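Local coordinates for protein enoyl-CoA hydratase carB homologue (Streptomyces cattleya, PDB 5O34) that is probably a crotonase-fold lyase of thienamycin biosynthesis, related to enoyl-CoA hydratases and to CarB, whose exact reaction is uncertain, at residues A[148-152]-A[153-157]; A[222-226]-A[227-231]. One frame throughout, in Å; residues are numbered along the deposited sequence.

Overall arrangement
Both contacts are local: in each, a short strand turns directly into a helix, and the first backbone N-H groups of the turn close on carbonyls from just before it. Contact 1 (148-152 with 153-157) lies partly buried, its centre about 8 Å from that of the chain; contact 2 (222-226 with 227-231) is a surface contact, its centre about 17 Å out. They hold different elements, strand 149-151 of the three-stranded sheet and strand 222-224 at one edge of the six-stranded sheet. Glycines shape the inner turn, Ser226 and Pro227 the outer. The contact centres are 18 Å apart, with nearest atoms about 6 Å apart and not touching.

Contact 1. Residues A[148-152]-A[153-157]; sequences GYAIG and VGLQI
Leu155 reaches back over the end of strand 149-151, and its side chain can be followed outward from the backbone. CB meets two carbonyl oxygens at once, lying 3.6 Å from Ala150 O and equally close to Gly152 O. Because CG stands anti to the backbone N (chi1 180°), the branch continues past the Ala150 carbonyl: CG is 4.2 Å from Ala150 O, and CD2 ends 3.9 Å from Ala150 O. Beyond the segments the leucine packs on Leu172 and Met174. Leu155 points toward the strand and brings its CB to 4.2 Å from Ala150 CB, which lies alongside. The strand and helix 153-157 run nearly at right angles, their axes 96° apart, so the chain must bend sharply between them.

Gly152 makes that bend with a positive phi of 40°, a value that favours glycine. In the crotonase fold, the backbone N-H at the start of a helix such as this commonly contributes to the oxyanion hole; the sequence GYAIGVG and the strand-to-helix turn are consistent with that arrangement. Ile151 O receives two weak bonds from the first turn: Gly154 N at 2.8 Å, strongly bent, and Leu155 N, longer but straighter. The sounder bond is the next one, from Gln156 N to Gly152 O at 2.9 Å, made in the carbonyl plane. Gln156 runs its aliphatic part alongside the same oxygen, CG coming within 3.4 Å of Gly152 O. Having no side chain, Gly154 lets its backbone lie close against Ile151 O. Val153 points away from the strand and packs on Ile128 and Tyr132 of helix 120-137.

Contact 2. Residues A[222-226]-A[227-231]; sequences ETVAS and PRLLD
Ala225 O accepts the N-H of Arg228 at 3.0 Å, and the bond is fairly straight at the hydrogen, 158°. The donor nevertheless stands above the carbonyl plane, 39° out of it. One residue further on, Leu229 N reaches Ser226 O at 3.3 Å, again from above the plane. Each bond joins residues three apart, so both close turns of the tight i to i+3 kind, just where the chain leaves strand 222-224 for helix 229-242. Pro227 lies in this bend, its ring alongside the methyl of Ala225, with CD 3.9 Å from Ala225 CB. Lacking an N-H, the proline nitrogen has no hydrogen to offer the nearby Ala225 O.

Under the turn the contact is apolar. Val224 directs CG2 at the start of the helix, where it lies 3.7 Å from Leu229 CA and 3.8 Å from Leu229 CD1. With chi1 at -77°, CG1 lies anti to the carbonyl carbon, which leaves CG2 between that carbon and the backbone N, turned to the helix; the two side chains cross at about a right angle. Both residues also pack on Leu165 of strand 163-167, so the corner, which leaves the edge strand of the six-stranded crotonase sheet, packs on the strand beside it.

A salt bridge from Glu222 to Arg232 also ties the strand to the helix, and Glu222 hydrogen-bonds to Tyr163, whereas its OE2 remains 6.8 Å from Arg228 NH1. The evidence therefore points to a corner held by two backbone bonds, a small valine-leucine contact and the Glu222-Arg232 salt bridge, while any attraction between Glu222 and Arg228 is probably weak.

Contact 1. Residues A[148-152]-A[153-157]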
ATOM      1  N   GLY A 148       5.554  11.764 -22.197  1.00 64.11           N
ATOM      2  CA  GLY A 148       6.976  11.485 -22.273  1.00 63.21           C
ATOM      3  C   GLY A 148       7.553  11.140 -20.928  1.00 67.03           C
ATOM      4  O   GLY A 148       6.887  10.534 -20.088  1.00 68.47           O
ATOM      5  N   TYR A 149       8.794  11.529 -20.726  1.00 62.90           N
ATOM      6  CA  TYR A 149       9.508  11.318 -19.485  1.00 62.78           C
ATOM      7  C   TYR A 149       8.908  12.114 -18.310  1.00 64.28           C
ATOM      8  O   TYR A 149       8.532  13.275 -18.465  1.00 63.82           O
ATOM      9  CB  TYR A 149      10.975  11.699 -19.667  1.00 64.65           C
ATOM     10  CG  TYR A 149      11.853  10.596 -20.208  1.00 68.87           C
ATOM     11  CD1 TYR A 149      12.010  10.411 -21.581  1.00 71.77           C
ATOM     12  CD2 TYR A 149      12.598   9.791 -19.351  1.00 70.37           C
ATOM     13  CE1 TYR A 149      12.868   9.431 -22.085  1.00 75.04           C
ATOM     14  CE2 TYR A 149      13.470   8.820 -19.841  1.00 72.08           C
ATOM     15  CZ  TYR A 149      13.598   8.637 -21.210  1.00 83.74           C
ATOM     16  OH  TYR A 149      14.449   7.666 -21.688  1.00 84.91           O
ATOM     17  N   ALA A 150       8.818  11.460 -17.145  1.00 58.53           N
ATOM     18  CA  ALA A 150       8.395  12.017 -15.859  1.00 57.01           C
ATOM     19  C   ALA A 150       9.500  11.554 -14.905  1.00 58.68           C
ATOM     20  O   ALA A 150       9.557  10.383 -14.518  1.00 58.50           O
ATOM     21  CB  ALA A 150       7.033  11.458 -15.453  1.00 57.53           C
ATOM     22  N   ILE A 151      10.457  12.451 -14.657  1.00 54.60           N
ATOM     23  CA  ILE A 151      11.668  12.226 -13.857  1.00 54.11           C
ATOM     24  C   ILE A 151      11.666  13.112 -12.590  1.00 57.86           C
ATOM     25  O   ILE A 151      11.182  14.245 -12.640  1.00 58.11           O
ATOM     26  CB  ILE A 151      12.922  12.510 -14.747  1.00 56.88           C
ATOM     27  CG1 ILE A 151      12.893  11.720 -16.082  1.00 57.14           C
ATOM     28  CG2 ILE A 151      14.242  12.275 -14.000  1.00 57.32           C
ATOM     29  CD1 ILE A 151      13.900  12.245 -17.157  1.00 61.51           C
ATOM     30  N   GLY A 152      12.234  12.587 -11.495  1.00 53.38           N
ATOM     31  CA  GLY A 152      12.386  13.268 -10.209  1.00 52.34           C
ATOM     32  C   GLY A 152      11.206  14.106  -9.763  1.00 55.40           C
ATOM     33  O   GLY A 152      10.122  13.568  -9.489  1.00 55.85           O
ATOM     34  N   VAL A 153      11.410  15.445  -9.731  1.00 50.21           N
ATOM     35  CA  VAL A 153      10.412  16.450  -9.333  1.00 49.25           C
ATOM     36  C   VAL A 153       9.184  16.401 -10.248  1.00 51.83           C
ATOM     37  O   VAL A 153       8.056  16.554  -9.764  1.00 51.32           O
ATOM     38  CB  VAL A 153      11.037  17.877  -9.199  1.00 52.63           C
ATOM     39  CG1 VAL A 153       9.976  18.946  -8.934  1.00 52.20           C
ATOM     40  CG2 VAL A 153      12.095  17.904  -8.092  1.00 52.10           C
ATOM     41  N   GLY A 154       9.412  16.135 -11.539  1.00 47.87           N
ATOM     42  CA  GLY A 154       8.356  15.995 -12.537  1.00 46.82           C
ATOM     43  C   GLY A 154       7.415  14.864 -12.180  1.00 49.24           C
ATOM     44  O   GLY A 154       6.196  15.060 -12.107  1.00 49.25           O
ATOM     45  N   LEU A 155       7.990  13.683 -11.892  1.00 44.57           N
ATOM     46  CA  LEU A 155       7.240  12.507 -11.442  1.00 44.40           C
ATOM     47  C   LEU A 155       6.554  12.783 -10.086  1.00 47.36           C
ATOM     48  O   LEU A 155       5.387  12.427  -9.917  1.00 47.08           O
ATOM     49  CB  LEU A 155       8.164  11.265 -11.364  1.00 44.17           C
ATOM     50  CG  LEU A 155       7.560   9.921 -10.904  1.00 47.88           C
ATOM     51  CD1 LEU A 155       6.262   9.577 -11.643  1.00 47.56           C
ATOM     52  CD2 LEU A 155       8.578   8.809 -11.054  1.00 48.75           C
ATOM     53  N   GLN A 156       7.255  13.464  -9.157  1.00 43.34           N
ATOM     54  CA  GLN A 156       6.724  13.819  -7.829  1.00 43.06           C
ATOM     55  C   GLN A 156       5.447  14.674  -7.888  1.00 47.84           C
ATOM     56  O   GLN A 156       4.510  14.419  -7.128  1.00 47.91           O
ATOM     57  CB  GLN A 156       7.807  14.473  -6.964  1.00 44.11           C
ATOM     58  CG  GLN A 156       8.793  13.453  -6.378  1.00 45.42           C
ATOM     59  CD  GLN A 156      10.116  14.012  -5.921  1.00 59.30           C
ATOM     60  OE1 GLN A 156      11.158  13.359  -6.057  1.00 56.47           O
ATOM     61  NE2 GLN A 156      10.112  15.206  -5.334  1.00 47.97           N
ATOM     62  N   ILE A 157       5.377  15.634  -8.830  1.00 45.83           N
ATOM     63  CA  ILE A 157       4.183  16.476  -9.044  1.00 46.11           C
ATOM     64  C   ILE A 157       3.012  15.590  -9.481  1.00 48.03           C
ATOM     65  O   ILE A 157       1.917  15.712  -8.926  1.00 48.28           O
ATOM     66  CB  ILE A 157       4.465  17.639 -10.051  1.00 50.25           C
ATOM     67  CG1 ILE A 157       5.516  18.622  -9.467  1.00 51.60           C
ATOM     68  CG2 ILE A 157       3.165  18.397 -10.431  1.00 50.80           C
ATOM     69  CD1 ILE A 157       6.272  19.501 -10.500  1.00 59.45           C
TER

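Contact 2. Residues A[222-226]-A[227-231]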
ATOM      1  N   GLU A 222      -4.053   4.789 -15.901  1.00 50.13           N
ATOM      2  CA  GLU A 222      -4.488   4.384 -17.227  1.00 51.27           C
ATOM      3  C   GLU A 222      -3.427   4.710 -18.265  1.00 56.04           C
ATOM      4  O   GLU A 222      -2.656   5.661 -18.104  1.00 56.48           O
ATOM      5  CB  GLU A 222      -5.816   5.088 -17.570  1.00 53.11           C
ATOM      6  CG  GLU A 222      -6.465   4.672 -18.887  1.00 64.43           C
ATOM      7  CD  GLU A 222      -7.686   5.472 -19.304  1.00 81.43           C
ATOM      8  OE1 GLU A 222      -8.345   6.072 -18.425  1.00 69.59           O
ATOM      9  OE2 GLU A 222      -8.013   5.459 -20.512  1.00 84.94           O
ATOM     10  N   THR A 223      -3.401   3.897 -19.331  1.00 53.70           N
ATOM     11  CA  THR A 223      -2.547   4.055 -20.504  1.00 54.71           C
ATOM     12  C   THR A 223      -3.436   4.228 -21.746  1.00 59.03           C
ATOM     13  O   THR A 223      -4.541   3.681 -21.806  1.00 57.63           O
ATOM     14  CB  THR A 223      -1.579   2.869 -20.700  1.00 65.07           C
ATOM     15  OG1 THR A 223      -2.318   1.652 -20.830  1.00 70.49           O
ATOM     16  CG2 THR A 223      -0.539   2.767 -19.600  1.00 64.20           C
ATOM     17  N   VAL A 224      -2.936   4.987 -22.728  1.00 57.00           N
ATOM     18  CA  VAL A 224      -3.560   5.233 -24.036  1.00 57.23           C
ATOM     19  C   VAL A 224      -2.464   5.395 -25.076  1.00 62.74           C
ATOM     20  O   VAL A 224      -1.310   5.654 -24.724  1.00 62.41           O
ATOM     21  CB  VAL A 224      -4.506   6.470 -24.082  1.00 61.35           C
ATOM     22  CG1 VAL A 224      -5.856   6.186 -23.436  1.00 61.25           C
ATOM     23  CG2 VAL A 224      -3.851   7.717 -23.500  1.00 61.14           C
ATOM     24  N   ALA A 225      -2.832   5.289 -26.357  1.00 60.85           N
ATOM     25  CA  ALA A 225      -1.916   5.527 -27.471  1.00 61.00           C
ATOM     26  C   ALA A 225      -1.667   7.038 -27.521  1.00 65.32           C
ATOM     27  O   ALA A 225      -2.602   7.809 -27.276  1.00 64.10           O
ATOM     28  CB  ALA A 225      -2.565   5.071 -28.769  1.00 61.70           C
ATOM     29  N   SER A 226      -0.420   7.460 -27.814  1.00 63.44           N
ATOM     30  CA  SER A 226      -0.033   8.879 -27.908  1.00 64.98           C
ATOM     31  C   SER A 226      -1.058   9.784 -28.659  1.00 72.22           C
ATOM     32  O   SER A 226      -1.401  10.824 -28.096  1.00 72.59           O
ATOM     33  CB  SER A 226       1.363   9.035 -28.508  1.00 69.48           C
ATOM     34  OG  SER A 226       2.317   8.186 -27.891  1.00 81.93           O
ATOM     35  N   PRO A 227      -1.620   9.415 -29.856  1.00 69.94           N
ATOM     36  CA  PRO A 227      -2.583  10.318 -30.528  1.00 69.85           C
ATOM     37  C   PRO A 227      -3.901  10.616 -29.787  1.00 71.92           C
ATOM     38  O   PRO A 227      -4.577  11.595 -30.122  1.00 72.28           O
ATOM     39  CB  PRO A 227      -2.850   9.605 -31.866  1.00 71.64           C
ATOM     40  CG  PRO A 227      -2.577   8.144 -31.579  1.00 75.67           C
ATOM     41  CD  PRO A 227      -1.350   8.232 -30.704  1.00 71.33           C
ATOM     42  N   ARG A 228      -4.257   9.812 -28.775  1.00 65.92           N
ATOM     43  CA  ARG A 228      -5.509   9.984 -28.028  1.00 65.23           C
ATOM     44  C   ARG A 228      -5.307  10.464 -26.563  1.00 64.54           C
ATOM     45  O   ARG A 228      -6.293  10.562 -25.821  1.00 63.51           O
ATOM     46  CB  ARG A 228      -6.294   8.656 -28.076  1.00 67.99           C
ATOM     47  CG  ARG A 228      -7.803   8.767 -27.895  1.00 83.24           C
ATOM     48  CD  ARG A 228      -8.363   7.407 -27.522  1.00 99.54           C
ATOM     49  NE  ARG A 228      -9.756   7.481 -27.075  1.00114.97           N
ATOM     50  CZ  ARG A 228     -10.523   6.421 -26.835  1.00131.21           C
ATOM     51  NH1 ARG A 228     -10.044   5.193 -27.004  1.00120.87           N
ATOM     52  NH2 ARG A 228     -11.778   6.580 -26.435  1.00118.47           N
ATOM     53  N   LEU A 229      -4.051  10.779 -26.156  1.00 58.72           N
ATOM     54  CA  LEU A 229      -3.718  11.193 -24.779  1.00 58.44           C
ATOM     55  C   LEU A 229      -4.561  12.375 -24.238  1.00 62.14           C
ATOM     56  O   LEU A 229      -5.260  12.196 -23.232  1.00 61.57           O
ATOM     57  CB  LEU A 229      -2.210  11.473 -24.575  1.00 58.36           C
ATOM     58  CG  LEU A 229      -1.813  11.909 -23.139  1.00 62.77           C
ATOM     59  CD1 LEU A 229      -1.941  10.768 -22.136  1.00 62.49           C
ATOM     60  CD2 LEU A 229      -0.430  12.461 -23.096  1.00 64.11           C
ATOM     61  N   LEU A 230      -4.496  13.564 -24.887  1.00 58.46           N
ATOM     62  CA  LEU A 230      -5.256  14.738 -24.448  1.00 57.90           C
ATOM     63  C   LEU A 230      -6.772  14.519 -24.580  1.00 62.16           C
ATOM     64  O   LEU A 230      -7.511  14.933 -23.691  1.00 62.30           O
ATOM     65  CB  LEU A 230      -4.772  16.015 -25.144  1.00 57.76           C
ATOM     66  CG  LEU A 230      -5.242  17.371 -24.593  1.00 62.59           C
ATOM     67  CD1 LEU A 230      -4.694  17.633 -23.190  1.00 63.48           C
ATOM     68  CD2 LEU A 230      -4.785  18.488 -25.497  1.00 63.77           C
ATOM     69  N   ASP A 231      -7.214  13.790 -25.621  1.00 59.21           N
ATOM     70  CA  ASP A 231      -8.623  13.429 -25.846  1.00 59.80           C
ATOM     71  C   ASP A 231      -9.204  12.658 -24.676  1.00 60.96           C
ATOM     72  O   ASP A 231     -10.305  12.968 -24.209  1.00 60.27           O
ATOM     73  CB  ASP A 231      -8.764  12.590 -27.126  1.00 62.87           C
ATOM     74  CG  ASP A 231      -8.527  13.399 -28.369  1.00 85.64           C
ATOM     75  OD1 ASP A 231      -8.662  14.628 -28.299  1.00 90.73           O
ATOM     76  OD2 ASP A 231      -8.277  12.795 -29.432  1.00 93.76           O
TER